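Local coordinates for protein Hep_Hag family (Burkholderia pseudomallei, PDB 3S6L) that probably mediates adhesion of the bacterium to host cells, as the YadA-like head domain of the trimeric autotransporter adhesin BoaA, at residues 21-26 and 30-35; 126-131 and 143-148; 150-155 and 159-164. One frame throughout, in Å; residues are numbered along the deposited sequence.

Interaction 1. Residues 21-26 and 30-35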
loop_
_atom_site.group_PDB
_atom_site.type_symbol
_atom_site.label_atom_id
_atom_site.label_comp_id
_atom_site.label_asym_id
_atom_site.label_seq_id
_atom_site.Cartn_x
_atom_site.Cartn_y
_atom_site.Cartn_z
ATOM N N LEU A 21 -0.621 5.190 29.335
ATOM C CA LEU A 21 -1.783 4.931 28.464
ATOM C C LEU A 21 -1.343 4.380 27.104
ATOM O O LEU A 21 -2.036 4.544 26.095
ATOM C CB LEU A 21 -2.701 6.173 28.335
ATOM C CG LEU A 21 -3.322 6.740 29.641
ATOM C CD1 LEU A 21 -3.742 8.207 29.483
ATOM C CD2 LEU A 21 -4.506 5.890 30.166
ATOM N N GLY A 22 -0.176 3.733 27.113
ATOM C CA GLY A 22 0.361 3.026 25.979
ATOM C C GLY A 22 0.970 3.866 24.866
ATOM O O GLY A 22 1.124 3.376 23.768
ATOM N N ASP A 23 1.332 5.111 25.149
ATOM C CA ASP A 23 1.982 5.971 24.154
ATOM C C ASP A 23 3.491 5.789 24.157
ATOM O O ASP A 23 4.064 5.533 25.217
ATOM C CB ASP A 23 1.644 7.438 24.404
ATOM C CG ASP A 23 0.134 7.700 24.432
ATOM O OD1 ASP A 23 -0.545 7.547 23.375
ATOM O OD2 ASP A 23 -0.370 8.064 25.521
ATOM N N THR A 24 4.115 5.918 22.976
ATOM C CA THR A 24 5.572 5.891 22.808
ATOM C C THR A 24 6.010 6.980 21.859
ATOM O O THR A 24 5.420 7.160 20.792
ATOM C CB THR A 24 6.052 4.537 22.218
ATOM O OG1 THR A 24 5.465 3.465 22.956
ATOM C CG2 THR A 24 7.556 4.394 22.282
ATOM N N SER A 25 7.042 7.722 22.238
ATOM C CA SER A 25 7.640 8.693 21.322
ATOM C C SER A 25 9.158 8.752 21.430
ATOM O O SER A 25 9.725 8.602 22.518
ATOM C CB SER A 25 7.062 10.078 21.540
ATOM O OG SER A 25 7.310 10.455 22.841
ATOM N N ALA A 26 9.805 8.970 20.284
ATOM C CA ALA A 26 11.254 9.174 20.222
ATOM C C ALA A 26 11.565 10.183 19.122
ATOM O O ALA A 26 10.994 10.092 18.013
ATOM C CB ALA A 26 11.969 7.859 19.958
ATOM N N ALA A 30 9.070 14.849 19.466
ATOM C CA ALA A 30 8.119 13.786 19.134
ATOM C C ALA A 30 7.039 13.672 20.210
ATOM O O ALA A 30 7.318 13.807 21.392
ATOM C CB ALA A 30 8.846 12.466 18.963
ATOM N N ASN A 31 5.796 13.451 19.810
ATOM C CA ASN A 31 4.711 13.435 20.790
ATOM C C ASN A 31 3.553 12.537 20.382
ATOM O O ASN A 31 2.960 12.678 19.305
ATOM C CB ASN A 31 4.228 14.851 21.151
ATOM C CG ASN A 31 3.344 14.878 22.421
ATOM O OD1 ASN A 31 3.492 14.040 23.334
ATOM N ND2 ASN A 31 2.432 15.864 22.492
ATOM N N ALA A 32 3.265 11.587 21.259
ATOM C CA ALA A 32 2.196 10.649 21.073
ATOM C C ALA A 32 1.279 10.892 22.273
ATOM O O ALA A 32 1.640 10.598 23.400
ATOM C CB ALA A 32 2.775 9.237 21.055
ATOM N N SER A 33 0.109 11.462 22.046
ATOM C CA SER A 33 -0.712 11.877 23.172
ATOM C C SER A 33 -2.160 11.378 23.134
ATOM O O SER A 33 -3.000 11.897 23.857
ATOM C CB SER A 33 -0.745 13.398 23.228
ATOM O OG SER A 33 -1.389 13.881 22.043
ATOM N N GLY A 34 -2.474 10.405 22.290
ATOM C CA GLY A 34 -3.866 10.058 22.078
ATOM C C GLY A 34 -4.339 8.799 22.772
ATOM O O GLY A 34 -5.549 8.581 22.897
ATOM N N GLY A 35 -3.400 7.987 23.251
ATOM C CA GLY A 35 -3.723 6.681 23.815
ATOM C C GLY A 35 -3.305 5.678 22.753
ATOM O O GLY A 35 -3.718 5.794 21.571
HETATM O O HOH W 1 4.608 11.890 24.150
#
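Residues 21-26 and 30-35 run back past each other, their end-to-end directions 163° apart, with the CA atoms of Asp23 and Ala32 5.6 Å from each other and those of Ser25 and Ala30 equally spaced. Side chains rather than backbone bonds fill this gap. Asp23 carries the contact: with CG beside the backbone N (chi1 -56°), its carboxylate is directed at the turn after strand 31-32, where OD1 accepts from Gly35 N at 2.9 Å through its syn lone pair. The bond is bent, 141° at the hydrogen. OD1 also accepts from Gly37 N and OD2 from Ser19 OG, so three donors divided between the two oxygens fix the rotation of the carboxylate and probably favour its charged form. Behind it, Asp23 CB packs against the Ala32 carbonyl, 3.3 Å from O. Two methyls press back on the opposing backbone, Ala32 CB 3.4 Å from Thr24 O and Ala30 CB 3.3 Å from Ala26 O. Ser25 CB lies 3.9 Å from Ala30 CB, and beside it a water held by Asn31 OD1 and Ala32 N reaches across to Ser25 OG in a weak bond. At the far end Gly35 CA makes a CA-H...O contact with Leu21 O. Thr24 packs on Gly42 of the second subunit and Ala26 on Val16 of the third. Small residues facing inward between two strands of one coil, with each strand pairing to the next coil, are the hallmark of the left-handed beta-roll of YadA-like heads.

Interaction 2. Residues 126-131 and 143-148. With ZN (zinc ion), chain S.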
loop_
_atom_site.group_PDB
_atom_site.type_symbol
_atom_site.label_atom_id
_atom_site.label_comp_id
_atom_site.label_asym_id
_atom_site.label_seq_id
_atom_site.Cartn_x
_atom_site.Cartn_y
_atom_site.Cartn_z
ATOM N N ALA A 126 0.900 5.761 -10.748
ATOM C CA ALA A 126 1.519 7.048 -10.580
ATOM C C ALA A 126 0.724 8.151 -11.344
ATOM O O ALA A 126 0.295 7.931 -12.498
ATOM C CB ALA A 126 2.963 6.986 -11.057
ATOM N N ASN A 127 0.508 9.305 -10.696
ATOM C CA ASN A 127 -0.178 10.454 -11.322
ATOM C C ASN A 127 -1.652 10.209 -11.679
ATOM O O ASN A 127 -2.278 11.061 -12.324
ATOM C CB ASN A 127 0.590 10.916 -12.585
ATOM C CG ASN A 127 2.062 11.243 -12.294
ATOM O OD1 ASN A 127 2.985 10.628 -12.851
ATOM N ND2 ASN A 127 2.281 12.189 -11.408
ATOM N N SER A 128 -2.202 9.054 -11.299
ATOM C CA SER A 128 -3.618 8.776 -11.583
ATOM C C SER A 128 -4.540 9.692 -10.778
ATOM O O SER A 128 -4.247 10.021 -9.614
ATOM C CB SER A 128 -3.988 7.308 -11.283
ATOM O OG SER A 128 -3.395 6.449 -12.232
ATOM N N VAL A 129 -5.662 10.081 -11.387
ATOM C CA VAL A 129 -6.627 10.956 -10.719
ATOM C C VAL A 129 -8.009 10.307 -10.770
ATOM O O VAL A 129 -8.427 9.799 -11.828
ATOM C CB VAL A 129 -6.665 12.340 -11.365
ATOM C CG1 VAL A 129 -7.622 13.297 -10.592
ATOM C CG2 VAL A 129 -5.268 12.939 -11.445
ATOM N N ALA A 130 -8.680 10.282 -9.614
ATOM C CA ALA A 130 -10.038 9.773 -9.508
ATOM C C ALA A 130 -10.942 10.892 -9.035
ATOM O O ALA A 130 -10.917 11.262 -7.853
ATOM C CB ALA A 130 -10.122 8.557 -8.546
ATOM N N SER A 131 -11.733 11.444 -9.954
ATOM C CA SER A 131 -12.529 12.594 -9.601
ATOM C C SER A 131 -14.019 12.330 -9.760
ATOM O O SER A 131 -14.831 13.249 -9.619
ATOM C CB SER A 131 -12.089 13.830 -10.415
ATOM O OG SER A 131 -12.194 13.579 -11.815
ATOM N N HIS A 143 -4.119 10.217 -20.529
ATOM C CA HIS A 143 -3.099 9.358 -19.910
ATOM C C HIS A 143 -3.744 8.051 -19.456
ATOM O O HIS A 143 -3.662 7.676 -18.282
ATOM C CB HIS A 143 -2.460 10.062 -18.705
ATOM C CG HIS A 143 -1.802 11.351 -19.061
ATOM N ND1 HIS A 143 -0.454 11.443 -19.335
ATOM C CD2 HIS A 143 -2.312 12.595 -19.234
ATOM C CE1 HIS A 143 -0.159 12.690 -19.650
ATOM N NE2 HIS A 143 -1.267 13.411 -19.585
ATOM N N GLU A 144 -4.403 7.363 -20.375
ATOM C CA GLU A 144 -5.129 6.136 -20.028
ATOM C C GLU A 144 -4.165 4.957 -19.916
ATOM O O GLU A 144 -3.067 4.995 -20.461
ATOM C CB GLU A 144 -6.236 5.866 -21.059
ATOM C CG GLU A 144 -7.382 6.890 -21.045
ATOM C CD GLU A 144 -7.087 8.177 -21.828
ATOM O OE1 GLU A 144 -6.011 8.288 -22.488
ATOM O OE2 GLU A 144 -7.961 9.093 -21.781
ATOM N N ARG A 145 -4.545 3.922 -19.172
ATOM C CA ARG A 145 -3.692 2.729 -19.102
ATOM C C ARG A 145 -4.482 1.527 -19.526
ATOM O O ARG A 145 -5.671 1.458 -19.246
ATOM C CB ARG A 145 -3.117 2.525 -17.702
ATOM C CG ARG A 145 -1.942 3.496 -17.348
ATOM C CD ARG A 145 -1.388 3.088 -15.990
ATOM N NE ARG A 145 -0.305 3.914 -15.484
ATOM C CZ ARG A 145 -0.480 4.918 -14.632
ATOM N NH1 ARG A 145 -1.703 5.220 -14.220
ATOM N NH2 ARG A 145 0.564 5.629 -14.190
ATOM N N ARG A 146 -3.827 0.607 -20.233
ATOM C CA ARG A 146 -4.439 -0.647 -20.689
ATOM C C ARG A 146 -4.493 -1.578 -19.495
ATOM O O ARG A 146 -3.517 -1.618 -18.725
ATOM C CB ARG A 146 -3.538 -1.310 -21.737
ATOM C CG ARG A 146 -3.955 -1.257 -23.177
ATOM C CD ARG A 146 -3.257 -2.360 -24.025
ATOM N NE ARG A 146 -1.792 -2.279 -23.924
ATOM C CZ ARG A 146 -0.989 -3.312 -23.692
ATOM N NH1 ARG A 146 0.304 -3.131 -23.592
ATOM N NH2 ARG A 146 -1.463 -4.540 -23.570
ATOM N N LEU A 147 -5.592 -2.324 -19.313
ATOM C CA LEU A 147 -5.633 -3.320 -18.234
ATOM C C LEU A 147 -5.345 -4.679 -18.840
ATOM O O LEU A 147 -6.046 -5.100 -19.772
ATOM C CB LEU A 147 -6.979 -3.335 -17.507
ATOM C CG LEU A 147 -7.651 -2.015 -17.094
ATOM C CD1 LEU A 147 -8.886 -2.337 -16.306
ATOM C CD2 LEU A 147 -6.731 -1.170 -16.242
ATOM N N THR A 148 -4.324 -5.365 -18.315
ATOM C CA THR A 148 -3.795 -6.591 -18.926
ATOM C C THR A 148 -3.870 -7.799 -17.991
ATOM O O THR A 148 -4.084 -7.641 -16.800
ATOM C CB THR A 148 -2.321 -6.412 -19.396
ATOM O OG1 THR A 148 -1.461 -6.361 -18.256
ATOM C CG2 THR A 148 -2.138 -5.147 -20.231
HETATM ZN ZN ZN S . -0.935 15.193 -20.691
#
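Arg145 reaches Ala126 and Ser128 with the end of its side chain alone. From CB the chain leaves with CG beside the backbone N (chi1 -76°) and then stays extended from CG to NE, which carries the guanidinium across to the loop before strand 129-130. NE is taken by Asn120 O of the third subunit. At the tip, NH2 donates to Ala126 O at 2.9 Å, nearly straight at 172° and in the carbonyl plane, on a lone pair. NH1 donates to Ser128 OG at 2.9 Å through a more bent bond of 133°, and also to Phe138 O of its own chain. Both acceptors across the contact lie at the guanidinium edge, close to its plane, so the bonds together fix how the flat group is turned. Ser128 OG is in turn bonded to Ile124 O. Two residues before Arg145, His143 binds a zinc ion through NE2 at 2.1 Å. The buried arginine thus ties the last coil of the roll to the segment leading into strand 146-148: strand 129-130 follows strand 115-116 at the edge of its small parallel sheet, whereas strand 146-148 has left the roll of its own chain and pairs in parallel with a strand of the third subunit.

Interaction 3. Residues 150-155 and 159-164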
loop_
_atom_site.group_PDB
_atom_site.type_symbol
_atom_site.label_atom_id
_atom_site.label_comp_id
_atom_site.label_asym_id
_atom_site.label_seq_id
_atom_site.Cartn_x
_atom_site.Cartn_y
_atom_site.Cartn_z
ATOM N N VAL A 150 -6.235 -10.044 -17.725
ATOM C CA VAL A 150 -7.593 -10.146 -17.256
ATOM C C VAL A 150 -8.295 -11.412 -17.794
ATOM O O VAL A 150 -8.556 -11.534 -19.012
ATOM C CB VAL A 150 -8.363 -8.913 -17.706
ATOM C CG1 VAL A 150 -9.805 -8.994 -17.239
ATOM C CG2 VAL A 150 -7.659 -7.622 -17.206
ATOM N N ALA A 151 -8.627 -12.337 -16.889
ATOM C CA ALA A 151 -9.401 -13.529 -17.251
ATOM C C ALA A 151 -10.777 -13.122 -17.788
ATOM O O ALA A 151 -11.257 -12.033 -17.477
ATOM C CB ALA A 151 -9.537 -14.486 -16.048
ATOM N N PRO A 152 -11.409 -13.984 -18.619
ATOM C CA PRO A 152 -12.712 -13.609 -19.189
ATOM C C PRO A 152 -13.786 -13.531 -18.092
ATOM O O PRO A 152 -13.787 -14.342 -17.151
ATOM C CB PRO A 152 -12.992 -14.723 -20.207
ATOM C CG PRO A 152 -12.171 -15.883 -19.782
ATOM C CD PRO A 152 -11.025 -15.378 -18.956
ATOM N N GLY A 153 -14.659 -12.532 -18.186
ATOM C CA GLY A 153 -15.712 -12.364 -17.201
ATOM C C GLY A 153 -16.752 -13.474 -17.199
ATOM O O GLY A 153 -17.052 -14.093 -18.239
ATOM N N ILE A 154 -17.317 -13.719 -16.021
ATOM C CA ILE A 154 -18.297 -14.780 -15.851
ATOM C C ILE A 154 -19.651 -14.216 -15.452
ATOM O O ILE A 154 -20.654 -14.508 -16.113
ATOM C CB ILE A 154 -17.843 -15.818 -14.808
ATOM C CG1 ILE A 154 -16.634 -16.614 -15.326
ATOM C CG2 ILE A 154 -19.001 -16.806 -14.499
ATOM C CD1 ILE A 154 -15.958 -17.523 -14.236
ATOM N N ASP A 155 -19.687 -13.437 -14.364
ATOM C CA ASP A 155 -20.928 -12.808 -13.884
ATOM C C ASP A 155 -21.189 -11.483 -14.570
ATOM O O ASP A 155 -20.263 -10.847 -15.082
ATOM C CB ASP A 155 -20.896 -12.596 -12.366
ATOM C CG ASP A 155 -20.860 -13.912 -11.578
ATOM O OD1 ASP A 155 -21.367 -14.945 -12.075
ATOM O OD2 ASP A 155 -20.330 -13.916 -10.448
ATOM N N ALA A 159 -15.629 -7.599 -15.602
ATOM C CA ALA A 159 -15.095 -7.002 -16.828
ATOM C C ALA A 159 -15.067 -7.995 -18.018
ATOM O O ALA A 159 -14.846 -9.210 -17.838
ATOM C CB ALA A 159 -13.694 -6.447 -16.584
ATOM N N ALA A 160 -15.301 -7.461 -19.221
ATOM C CA ALA A 160 -15.178 -8.220 -20.462
ATOM C C ALA A 160 -13.768 -8.025 -20.988
ATOM O O ALA A 160 -13.278 -6.890 -21.070
ATOM C CB ALA A 160 -16.201 -7.741 -21.511
ATOM N N ASN A 161 -13.106 -9.122 -21.357
ATOM C CA ASN A 161 -11.809 -8.976 -22.005
ATOM C C ASN A 161 -11.955 -9.012 -23.531
ATOM O O ASN A 161 -13.065 -9.247 -24.045
ATOM C CB ASN A 161 -10.777 -9.963 -21.446
ATOM C CG ASN A 161 -10.921 -11.367 -22.013
ATOM O OD1 ASN A 161 -11.634 -11.600 -22.982
ATOM N ND2 ASN A 161 -10.217 -12.292 -21.425
ATOM N N MET A 162 -10.850 -8.774 -24.245
ATOM C CA MET A 162 -10.861 -8.643 -25.701
ATOM C C MET A 162 -11.270 -9.925 -26.433
ATOM O O MET A 162 -11.981 -9.853 -27.429
ATOM C CB MET A 162 -9.502 -8.163 -26.228
ATOM C CG MET A 162 -9.143 -6.684 -25.956
ATOM S SD MET A 162 -10.425 -5.499 -26.376
ATOM C CE MET A 162 -10.570 -5.670 -28.180
ATOM N N ASN A 163 -10.809 -11.084 -25.965
ATOM C CA ASN A 163 -11.240 -12.365 -26.543
ATOM C C ASN A 163 -12.765 -12.450 -26.582
ATOM O O ASN A 163 -13.345 -12.912 -27.568
ATOM C CB ASN A 163 -10.670 -13.555 -25.768
ATOM C CG ASN A 163 -9.198 -13.815 -26.079
ATOM O OD1 ASN A 163 -8.757 -13.633 -27.211
ATOM N ND2 ASN A 163 -8.432 -14.249 -25.071
ATOM N N GLN A 164 -13.406 -11.978 -25.512
ATOM C CA GLN A 164 -14.851 -12.033 -25.407
ATOM C C GLN A 164 -15.502 -11.036 -26.356
ATOM O O GLN A 164 -16.512 -11.359 -26.996
ATOM C CB GLN A 164 -15.304 -11.819 -23.971
ATOM C CG GLN A 164 -14.724 -12.820 -22.998
ATOM C CD GLN A 164 -15.176 -12.556 -21.596
ATOM O OE1 GLN A 164 -14.765 -11.571 -20.978
ATOM N NE2 GLN A 164 -16.043 -13.430 -21.073
HETATM O O HOH W 2 -12.982 -10.259 -15.940
#
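Asn161 and Gln164 form a capping box at the start of helix 162-168, and the same two side chains bind the loop 150-155 to it. Asn161 ND2 donates to Val150 O at 3.0 Å in an almost straight bond, 177° at the hydrogen, with the acceptor in the plane of the amide. Gln164 grips Gly153 through both ends of its amide: OE1 accepts from Gly153 N, which approaches tilted from the carbonyl plane, while NE2 donates to a lone pair of Gly153 O, in that carbonyl's plane, at 3.1 Å. Between these polar grips the ring of Pro152 lies alongside the Asn161 side chain, and its CB meets the Gln164 amide, 3.4 Å from CD.

The next shell sets both amides. Asn161 CG sits between its backbone N and carbonyl carbon (chi1 79°), which turns OD1 over the first turn of the helix to accept from Gln164 N and leaves ND2 facing Val150. Gln164 OE1 answers by accepting from Asn161 N at 3.0 Å, so this one oxygen joins two backbone N-H groups, one from each segment. Each amide is therefore used on both its oxygen and its nitrogen, which defines its flip.

Further out, both segments are packed between subunits. Val150 touches Leu147 of the third subunit and Ala159 of the second, and Gln164 lies on Met162 of the third. Asp158, between the segments, accepts through OD2 from the backbone N of Ile154 and of Asp155. The loop leads from strand 146-148 into helix 162-168, consistent with the start of the coiled stalk. Close to Gly153, a water donates both to Ala151 O and to Ala159 O, each at 2.9 Å.

Overall arrangement
The three contacts follow one another along the chain without overlap. Interaction 1 belongs to the first coils of the roll, and its strand 24-26 lies in the long sheet that runs on to strand 135-137. Interaction 2 lies on the opposite side of the chain's centre and joins the last coil to the segment entering strand 146-148; the centres of interactions 1 and 2 are about 39 Å apart. Interaction 3, its centre about 20 Å from that of interaction 2 and about 50 Å from that of interaction 1, lies where the chain after that strand leads into helix 162-168. Together they trace the path from head to stalk. All three touch the second subunit, consistent with a trimeric adhesin.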